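Local coordinates for Bd3459 (Bdellovibrio bacteriovorus, PDB 5CEC), which acts as a predatory endopeptidase of the S13 (D-Ala-D-Ala carboxypeptidase 3) family and is bound by the ankyrin-repeat immunity protein Bd3460, at the interface of chains A and B. Coordinates in Å, arbitrary orientation; residue numbers count along the deposited sequence, not the author numbering. Chains: chain A, Bd3459; chain B, Bd3460.

The interface of chains A and B. Residues chain A 396, 399-400, 403-404; chain B 105, 137, 140-141.
A:Gln400 meets B:Asn141 tip to tip, amide against amide. B:Asn141 ND2 gives a hydrogen bond to the side-chain carbonyl oxygen A:Gln400 OE1 at 3.0 Å, with 154° at the hydrogen. The donor is tilted 17° from the carbonyl plane. B:Asn141 ND2 also bonds its own helix, at B:Arg137 O, which helps set the turn of this amide. At the other end of the A:Gln400 amide, NE2 donates to A:Asn404 OD1 at 3.0 Å, one helical turn on, from above that carbonyl's plane. The A:Gln400 amide is thus held at both ends, with A:Asn404 steadying it from the same helix.

The tight part lies between A:Gln400 and B:Arg137. The two side chains run past each other in opposite directions. A:Gln400 CB sits over the centre of one guanidinium face, 3.7 Å from B:Arg137 CZ. A:Gln400 is bent at chi2 (63°), which turns its amide toward B:Asn141. The arginine chain bends at chi2 and chi3, which folds the guanidinium back along the glutamine. B:Gln140 slants across the A:Gln400 amide, its NE2 3.4 Å from A:Gln400 NE2 without a hydrogen bond.

Elsewhere the contact is looser and is bridged by water. Water 1 joins A:Gly396 O, B:Thr105 O and B:Arg137 NH1. Water 2 links A:Asn404 ND2 to B:Gln140 OE1, and water 3 links A:Gln400 NE2 to B:Asn141 OD1. The extended A:Lys403 adds a weak hydrogen bond from its terminal nitrogen NZ to B:Asn141 OD1 at 3.1 Å.

The patch joins helix 394-411 of the endopeptidase to helices 99-105 and 134-141 of the ankyrin-repeat protein. It forms part of the surface by which Bd3460 binds Bd3459, in keeping with self-protection of the predator.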
loop_
_atom_site.group_PDB
_atom_site.type_symbol
_atom_site.label_atom_id
_atom_site.label_comp_id
_atom_site.label_asym_id
_atom_site.label_seq_id
_atom_site.Cartn_x
_atom_site.Cartn_y
_atom_site.Cartn_z
ATOM N N GLY A 396 -8.593 0.618 -12.643
ATOM C CA GLY A 396 -7.473 0.547 -13.552
ATOM C C GLY A 396 -7.462 1.654 -14.584
ATOM O O GLY A 396 -6.427 2.194 -14.926
ATOM N N SER A 399 -6.393 4.775 -12.708
ATOM C CA SER A 399 -5.001 4.716 -12.302
ATOM C C SER A 399 -4.084 5.220 -13.425
ATOM O O SER A 399 -3.171 6.012 -13.166
ATOM C CB SER A 399 -4.601 3.289 -11.960
ATOM O OG SER A 399 -3.262 3.279 -11.497
ATOM N N GLN A 400 -4.277 4.736 -14.642
ATOM C CA GLN A 400 -3.406 5.170 -15.720
ATOM C C GLN A 400 -3.658 6.633 -16.080
ATOM O O GLN A 400 -2.710 7.357 -16.416
ATOM C CB GLN A 400 -3.465 4.269 -16.940
ATOM C CG GLN A 400 -2.332 4.545 -17.956
ATOM C CD GLN A 400 -0.964 4.271 -17.396
ATOM O OE1 GLN A 400 -0.674 3.180 -16.929
ATOM N NE2 GLN A 400 -0.070 5.254 -17.494
ATOM N N LYS A 403 -1.583 8.513 -13.584
ATOM C CA LYS A 403 -0.167 8.423 -13.914
ATOM C C LYS A 403 0.195 9.348 -15.057
ATOM O O LYS A 403 1.223 10.033 -15.017
ATOM C CB LYS A 403 0.176 6.981 -14.305
ATOM C CG LYS A 403 0.101 6.014 -13.158
ATOM C CD LYS A 403 0.425 4.588 -13.590
ATOM C CE LYS A 403 0.360 3.608 -12.431
ATOM N NZ LYS A 403 0.644 2.226 -12.863
ATOM N N ASN A 404 -0.663 9.406 -16.060
ATOM C CA ASN A 404 -0.417 10.297 -17.204
ATOM C C ASN A 404 -0.471 11.749 -16.806
ATOM O O ASN A 404 0.334 12.533 -17.308
ATOM C CB ASN A 404 -1.357 9.972 -18.369
ATOM C CG ASN A 404 -1.085 8.580 -18.994
ATOM O OD1 ASN A 404 -0.077 7.940 -18.720
ATOM N ND2 ASN A 404 -1.952 8.150 -19.844
ATOM N N THR B 105 -3.724 -3.958 -14.930
ATOM C CA THR B 105 -4.213 -2.594 -14.756
ATOM C C THR B 105 -4.234 -2.139 -13.302
ATOM O O THR B 105 -4.224 -0.935 -13.054
ATOM C CB THR B 105 -5.614 -2.394 -15.349
ATOM O OG1 THR B 105 -6.520 -3.284 -14.722
ATOM C CG2 THR B 105 -5.622 -2.609 -16.869
ATOM N N ARG B 137 -0.136 -1.345 -21.686
ATOM C CA ARG B 137 -0.276 -0.997 -20.299
ATOM C C ARG B 137 0.929 -1.492 -19.494
ATOM O O ARG B 137 1.493 -0.770 -18.653
ATOM C CB ARG B 137 -1.612 -1.511 -19.739
ATOM C CG ARG B 137 -1.898 -1.068 -18.311
ATOM C CD ARG B 137 -1.915 0.439 -18.096
ATOM N NE ARG B 137 -2.744 1.106 -19.107
ATOM C CZ ARG B 137 -4.076 1.243 -19.067
ATOM N NH1 ARG B 137 -4.756 0.875 -18.001
ATOM N NH2 ARG B 137 -4.711 1.754 -20.107
ATOM N N GLN B 140 4.260 0.583 -20.175
ATOM C CA GLN B 140 4.439 1.830 -19.458
ATOM C C GLN B 140 4.919 1.626 -18.037
ATOM O O GLN B 140 5.422 2.552 -17.451
ATOM C CB GLN B 140 3.160 2.646 -19.426
ATOM C CG GLN B 140 2.771 3.273 -20.750
ATOM C CD GLN B 140 1.686 4.336 -20.589
ATOM O OE1 GLN B 140 0.515 4.056 -20.877
ATOM N NE2 GLN B 140 2.030 5.517 -20.139
ATOM N N ASN B 141 4.767 0.436 -17.467
ATOM C CA ASN B 141 4.833 0.241 -16.019
ATOM C C ASN B 141 5.713 -0.888 -15.514
ATOM O O ASN B 141 6.258 -0.753 -14.438
ATOM C CB ASN B 141 3.412 0.050 -15.480
ATOM C CG ASN B 141 2.598 1.308 -15.600
ATOM O OD1 ASN B 141 2.905 2.325 -14.966
ATOM N ND2 ASN B 141 1.607 1.291 -16.481
HETATM O O HOH W 1 -4.028 0.886 -15.085
HETATM O O HOH W 2 -1.174 6.069 -21.747
HETATM O O HOH W 3 2.740 5.014 -16.472
#